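Local atomic coordinates of endo-1,3-beta-glucanase, family GH16 (Zobellia galactanivorans, PDB entry 5FUI), a protein that probably hydrolyses beta-1,3-glucans such as laminarin and carries a C-terminal family 6 carbohydrate-binding module that binds laminarin. Residues V105-A109 with G110-F114. Sequence-based numbering, arbitrary orientation.
Sequences VNVSA and GTYQF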
loop_
_atom_site.group_PDB
_atom_site.type_symbol
_atom_site.label_atom_id
_atom_site.label_comp_id
_atom_site.label_asym_id
_atom_site.label_seq_id
_atom_site.Cartn_x
_atom_site.Cartn_y
_atom_site.Cartn_z
ATOM N N VAL A 105 -3.922 -13.018 0.800
ATOM C CA VAL A 105 -3.488 -13.520 -0.483
ATOM C C VAL A 105 -2.387 -14.587 -0.299
ATOM O O VAL A 105 -1.698 -14.627 0.685
ATOM C CB VAL A 105 -3.177 -12.303 -1.391
ATOM C CG1 VAL A 105 -2.094 -11.378 -0.802
ATOM C CG2 VAL A 105 -2.960 -12.667 -2.842
ATOM N N ASN A 106 -2.223 -15.450 -1.285
ATOM C CA ASN A 106 -1.284 -16.544 -1.217
ATOM C C ASN A 106 -0.037 -16.219 -1.997
ATOM O O ASN A 106 -0.130 -15.831 -3.130
ATOM C CB ASN A 106 -1.984 -17.761 -1.806
ATOM C CG ASN A 106 -1.229 -19.043 -1.585
ATOM O OD1 ASN A 106 -1.608 -19.841 -0.744
ATOM N ND2 ASN A 106 -0.195 -19.282 -2.390
ATOM N N VAL A 107 1.116 -16.348 -1.345
ATOM C CA VAL A 107 2.392 -15.982 -1.939
ATOM C C VAL A 107 3.341 -17.138 -1.716
ATOM O O VAL A 107 3.381 -17.652 -0.612
ATOM C CB VAL A 107 2.941 -14.701 -1.234
ATOM C CG1 VAL A 107 4.235 -14.295 -1.890
ATOM C CG2 VAL A 107 1.919 -13.583 -1.432
ATOM N N SER A 108 4.118 -17.542 -2.742
ATOM C CA SER A 108 5.169 -18.553 -2.467
ATOM C C SER A 108 6.415 -17.859 -1.894
ATOM O O SER A 108 6.756 -16.657 -2.212
ATOM C CB SER A 108 5.519 -19.377 -3.707
ATOM O OG SER A 108 6.009 -18.508 -4.689
ATOM N N ALA A 109 7.117 -18.579 -1.023
ATOM C CA ALA A 109 8.273 -17.970 -0.366
ATOM C C ALA A 109 9.304 -17.317 -1.306
ATOM O O ALA A 109 9.727 -17.895 -2.351
ATOM C CB ALA A 109 8.967 -19.009 0.576
ATOM N N GLY A 110 9.708 -16.109 -0.975
ATOM C CA GLY A 110 10.721 -15.487 -1.791
ATOM C C GLY A 110 10.902 -14.049 -1.348
ATOM O O GLY A 110 10.221 -13.588 -0.409
ATOM N N THR A 111 11.768 -13.313 -2.035
ATOM C CA THR A 111 11.968 -11.912 -1.801
ATOM C C THR A 111 11.653 -11.191 -3.109
ATOM O O THR A 111 12.199 -11.588 -4.169
ATOM C CB THR A 111 13.457 -11.628 -1.417
ATOM O OG1 THR A 111 13.681 -12.299 -0.167
ATOM C CG2 THR A 111 13.695 -10.102 -1.207
ATOM N N TYR A 112 10.770 -10.193 -3.037
ATOM C CA TYR A 112 10.162 -9.582 -4.189
ATOM C C TYR A 112 10.147 -8.072 -4.109
ATOM O O TYR A 112 10.108 -7.477 -3.025
ATOM C CB TYR A 112 8.655 -10.059 -4.333
ATOM C CG TYR A 112 8.501 -11.562 -4.332
ATOM C CD1 TYR A 112 8.749 -12.272 -5.454
ATOM C CD2 TYR A 112 8.061 -12.257 -3.247
ATOM C CE1 TYR A 112 8.575 -13.638 -5.486
ATOM C CE2 TYR A 112 7.884 -13.635 -3.232
ATOM C CZ TYR A 112 8.147 -14.328 -4.346
ATOM O OH TYR A 112 7.983 -15.709 -4.336
ATOM N N GLN A 113 10.086 -7.459 -5.283
ATOM C CA GLN A 113 9.754 -6.046 -5.402
ATOM C C GLN A 113 8.229 -5.956 -5.249
ATOM O O GLN A 113 7.487 -6.557 -6.040
ATOM C CB GLN A 113 10.236 -5.490 -6.755
ATOM C CG GLN A 113 9.906 -4.046 -7.041
ATOM C CD GLN A 113 10.553 -3.560 -8.356
ATOM O OE1 GLN A 113 11.736 -3.216 -8.365
ATOM N NE2 GLN A 113 9.765 -3.519 -9.476
ATOM N N PHE A 114 7.783 -5.170 -4.263
ATOM C CA PHE A 114 6.342 -5.018 -3.959
ATOM C C PHE A 114 5.832 -3.700 -4.511
ATOM O O PHE A 114 6.458 -2.657 -4.241
ATOM C CB PHE A 114 6.211 -5.120 -2.442
ATOM C CG PHE A 114 4.794 -4.988 -1.895
ATOM C CD1 PHE A 114 3.897 -6.056 -1.906
ATOM C CD2 PHE A 114 4.418 -3.808 -1.315
ATOM C CE1 PHE A 114 2.619 -5.882 -1.395
ATOM C CE2 PHE A 114 3.154 -3.655 -0.783
ATOM C CZ PHE A 114 2.254 -4.678 -0.849
#
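Tyr112 reaches back across the turn and donates its phenol proton to the backbone carbonyl of Ser108, four residues earlier, with OH and Ser108 O 2.6 Å apart. The acceptor lies at the hydroxyl end of the ring, in its plane, whereas the hydroxyl oxygen lies 48° out of the Ser108 carbonyl plane, the C=O...OH angle being 131°. The tyrosine CG stands beside the backbone N (chi1 -53°) and anti to the carbonyl carbon, which lays the ring back along the turn and brings OH to Ser108 O. The same OH also passes 3.4 Å from Ala109 O.

Apolar contact is made by the ring carbon CE2, one bond from CZ, which carries the hydroxyl. Val107 CG1 meets Tyr112 CE2 at 3.9 Å, coming up obliquely to the ring. Both side chains also touch Leu77 of strand 72-77; Val107 is buried, whereas Tyr112 stays partly exposed.

This is a tyrosine corner, the Greek-key motif in which a tyrosine near the start of a strand bonds to the backbone of the connection leading into it. Here the connection passes from strand 97-107 in one sheet of the module's beta-sandwich to strand 110-118 in the other. Replacing Tyr112 by a phenylalanine would probably leave Ser108 O without this donor and the connection less firmly tied to the strand.

Backbone shape completes the corner. Gly110, two residues before the tyrosine, is almost fully extended, a conformation in which a CB would run into Ala109 O. Outside the corner, Ser55 OG bonds to Ala109 N, while Gly110 and Tyr112 pair through their backbones with Phe52 and Ile50 of strand 44-52.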